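Local coordinates for protein ribosome biogenesis GTPase A (Thermotoga maritima, PDB 3CNL) that binds GTP as a circularly permuted GTPase and is probably required for a late step of 50S ribosomal subunit assembly, at residues V26-A31 against P108-S113. Sequence-based numbering, arbitrary orientation.
Sequences VEVRDA and PNTGKS. With GNP (phosphoaminophosphonic acid-guanylate ester), chain B.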
# COMPACT_ATOMS: atom_id res chain seq x y z
N VAL A 26 9.23 -6.95 -7.82
CA VAL A 26 9.08 -6.51 -6.43
C VAL A 26 7.66 -5.96 -6.27
O VAL A 26 7.29 -4.91 -6.83
CB VAL A 26 10.14 -5.45 -6.05
CG1 VAL A 26 9.92 -4.95 -4.60
CG2 VAL A 26 11.56 -6.01 -6.22
N GLU A 27 6.85 -6.72 -5.55
CA GLU A 27 5.48 -6.35 -5.26
C GLU A 27 5.45 -5.49 -3.99
O GLU A 27 5.71 -5.97 -2.88
CB GLU A 27 4.63 -7.61 -5.14
CG GLU A 27 3.15 -7.41 -5.02
CD GLU A 27 2.43 -8.71 -4.72
OE1 GLU A 27 1.23 -8.80 -5.01
OE2 GLU A 27 3.05 -9.65 -4.17
N VAL A 28 5.17 -4.21 -4.18
CA VAL A 28 5.15 -3.25 -3.08
C VAL A 28 3.73 -3.19 -2.47
O VAL A 28 2.79 -2.63 -3.07
CB VAL A 28 5.69 -1.87 -3.51
CG1 VAL A 28 5.67 -0.86 -2.32
CG2 VAL A 28 7.10 -1.99 -4.11
N ARG A 29 3.61 -3.77 -1.28
CA ARG A 29 2.36 -3.83 -0.53
C ARG A 29 2.50 -2.94 0.69
O ARG A 29 3.61 -2.60 1.07
CB ARG A 29 2.11 -5.26 -0.07
CG ARG A 29 2.07 -6.33 -1.19
CD ARG A 29 1.44 -7.59 -0.67
NE ARG A 29 1.58 -8.69 -1.61
CZ ARG A 29 1.07 -9.90 -1.46
NH1 ARG A 29 0.35 -10.20 -0.37
NH2 ARG A 29 1.26 -10.81 -2.40
N ASP A 30 1.37 -2.57 1.29
CA ASP A 30 1.35 -1.85 2.57
C ASP A 30 1.29 -2.95 3.63
O ASP A 30 0.44 -3.84 3.55
CB ASP A 30 0.12 -0.90 2.62
CG ASP A 30 0.16 0.06 3.81
OD1 ASP A 30 0.37 -0.41 4.94
OD2 ASP A 30 -0.07 1.28 3.64
N ALA A 31 2.21 -2.92 4.60
CA ALA A 31 2.25 -3.90 5.70
C ALA A 31 1.01 -3.86 6.58
O ALA A 31 0.70 -4.82 7.29
CB ALA A 31 3.49 -3.66 6.57
N PRO A 108 -2.02 1.65 -6.19
CA PRO A 108 -1.64 3.02 -5.89
C PRO A 108 -1.26 3.25 -4.43
O PRO A 108 -1.83 2.62 -3.53
CB PRO A 108 -2.92 3.80 -6.23
CG PRO A 108 -3.62 2.97 -7.26
CD PRO A 108 -3.35 1.57 -6.84
N ASN A 109 -0.28 4.13 -4.22
CA ASN A 109 0.06 4.75 -2.93
C ASN A 109 0.95 3.95 -1.99
O ASN A 109 1.30 4.44 -0.91
CB ASN A 109 -1.22 5.19 -2.16
CG ASN A 109 -0.93 6.27 -1.16
OD1 ASN A 109 -0.34 7.27 -1.50
ND2 ASN A 109 -1.32 6.06 0.12
N THR A 110 1.34 2.75 -2.39
CA THR A 110 2.05 1.82 -1.47
C THR A 110 3.53 2.15 -1.26
O THR A 110 4.18 1.53 -0.43
CB THR A 110 1.99 0.39 -1.93
OG1 THR A 110 2.55 0.30 -3.25
CG2 THR A 110 0.53 -0.11 -1.95
N GLY A 111 4.06 3.10 -2.04
CA GLY A 111 5.43 3.59 -1.84
C GLY A 111 6.43 3.30 -2.97
O GLY A 111 7.64 3.33 -2.74
N LYS A 112 5.92 3.06 -4.17
CA LYS A 112 6.73 2.56 -5.29
C LYS A 112 7.73 3.58 -5.82
O LYS A 112 8.89 3.24 -6.10
CB LYS A 112 5.84 2.04 -6.41
CG LYS A 112 4.85 0.96 -5.95
CD LYS A 112 3.90 0.49 -7.06
CE LYS A 112 3.04 1.60 -7.61
NZ LYS A 112 2.21 2.22 -6.54
N SER A 113 7.28 4.84 -5.96
CA SER A 113 8.13 5.93 -6.44
C SER A 113 9.24 6.24 -5.44
O SER A 113 10.39 6.47 -5.82
CB SER A 113 7.30 7.19 -6.67
OG SER A 113 6.36 6.94 -7.70
PG GNP B . 1.25 5.89 -6.81
O1G GNP B . 1.49 4.66 -7.65
O2G GNP B . -0.18 5.98 -6.32
O3G GNP B . 1.74 7.10 -7.58
N3B GNP B . 2.10 6.04 -5.48
PB GNP B . 3.41 5.28 -5.05
O1B GNP B . 3.12 3.82 -4.90
O2B GNP B . 4.49 5.64 -6.01
O3A GNP B . 3.76 5.85 -3.66
PA GNP B . 4.67 7.04 -3.26
O1A GNP B . 6.08 6.62 -3.18
O2A GNP B . 4.39 8.25 -4.05
O5' GNP B . 4.25 7.31 -1.79
C5' GNP B . 2.90 7.60 -1.41
C4' GNP B . 2.92 8.28 -0.04
O4' GNP B . 3.42 7.38 0.99
C3' GNP B . 3.79 9.51 0.08
O3' GNP B . 3.15 10.43 0.95
C2' GNP B . 5.06 8.97 0.72
O2' GNP B . 5.74 9.99 1.41
C1' GNP B . 4.49 7.95 1.71
N9 GNP B . 5.38 6.83 2.02
C8 GNP B . 6.08 6.07 1.10
N7 GNP B . 6.78 5.11 1.67
C5 GNP B . 6.52 5.28 3.05
C6 GNP B . 6.98 4.55 4.18
O6 GNP B . 7.75 3.57 4.21
N1 GNP B . 6.45 5.04 5.39
C2 GNP B . 5.58 6.12 5.49
N2 GNP B . 5.16 6.47 6.72
N3 GNP B . 5.13 6.80 4.44
C4 GNP B . 5.65 6.33 3.27
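A chi1 of 58° sets T110 OG1 between its own backbone N and carbonyl carbon and points it at V28 O, while V28 CG1, anti to its backbone N, is turned to T110. T110 OG1 donates a hydrogen bond to V28 O at 2.9 Å. It approaches from above the carbonyl plane, 54° out of it, so the bond is not directed at a lone pair. V28 CG1 lies against the same threonine, 3.4 Å from T110 O, while the T110 methyl CG2 lies 3.6 Å from V28 O. On the helix side V28 CB touches the aliphatic part of K112, 3.8 Å from K112 CG. Beyond that methylene, bends at chi3 and chi4 curl the lysine back to the nucleotide, where K112 NZ donates to GNP O1G at 2.8 Å and also bonds V107 O. The amides of G111, K112 and S113 bond the beta phosphate, K112 N reaching GNP O1B at 3.0 Å and 169°, and the S113 hydroxyl adds a second bond to GNP O2B. At the backbone conformation of G111 a CB would be jammed against T110 O and crowded by GNP N7. These amides, the lysine and the strand-loop-helix path identify the P-loop (Walker A motif) of a GTPase. The buried contact thus seats this loop, which joins strand 101-106 to helix 112-120, against the end of the adjacent parallel strand 24-30, with I104 touching both V28 and K112.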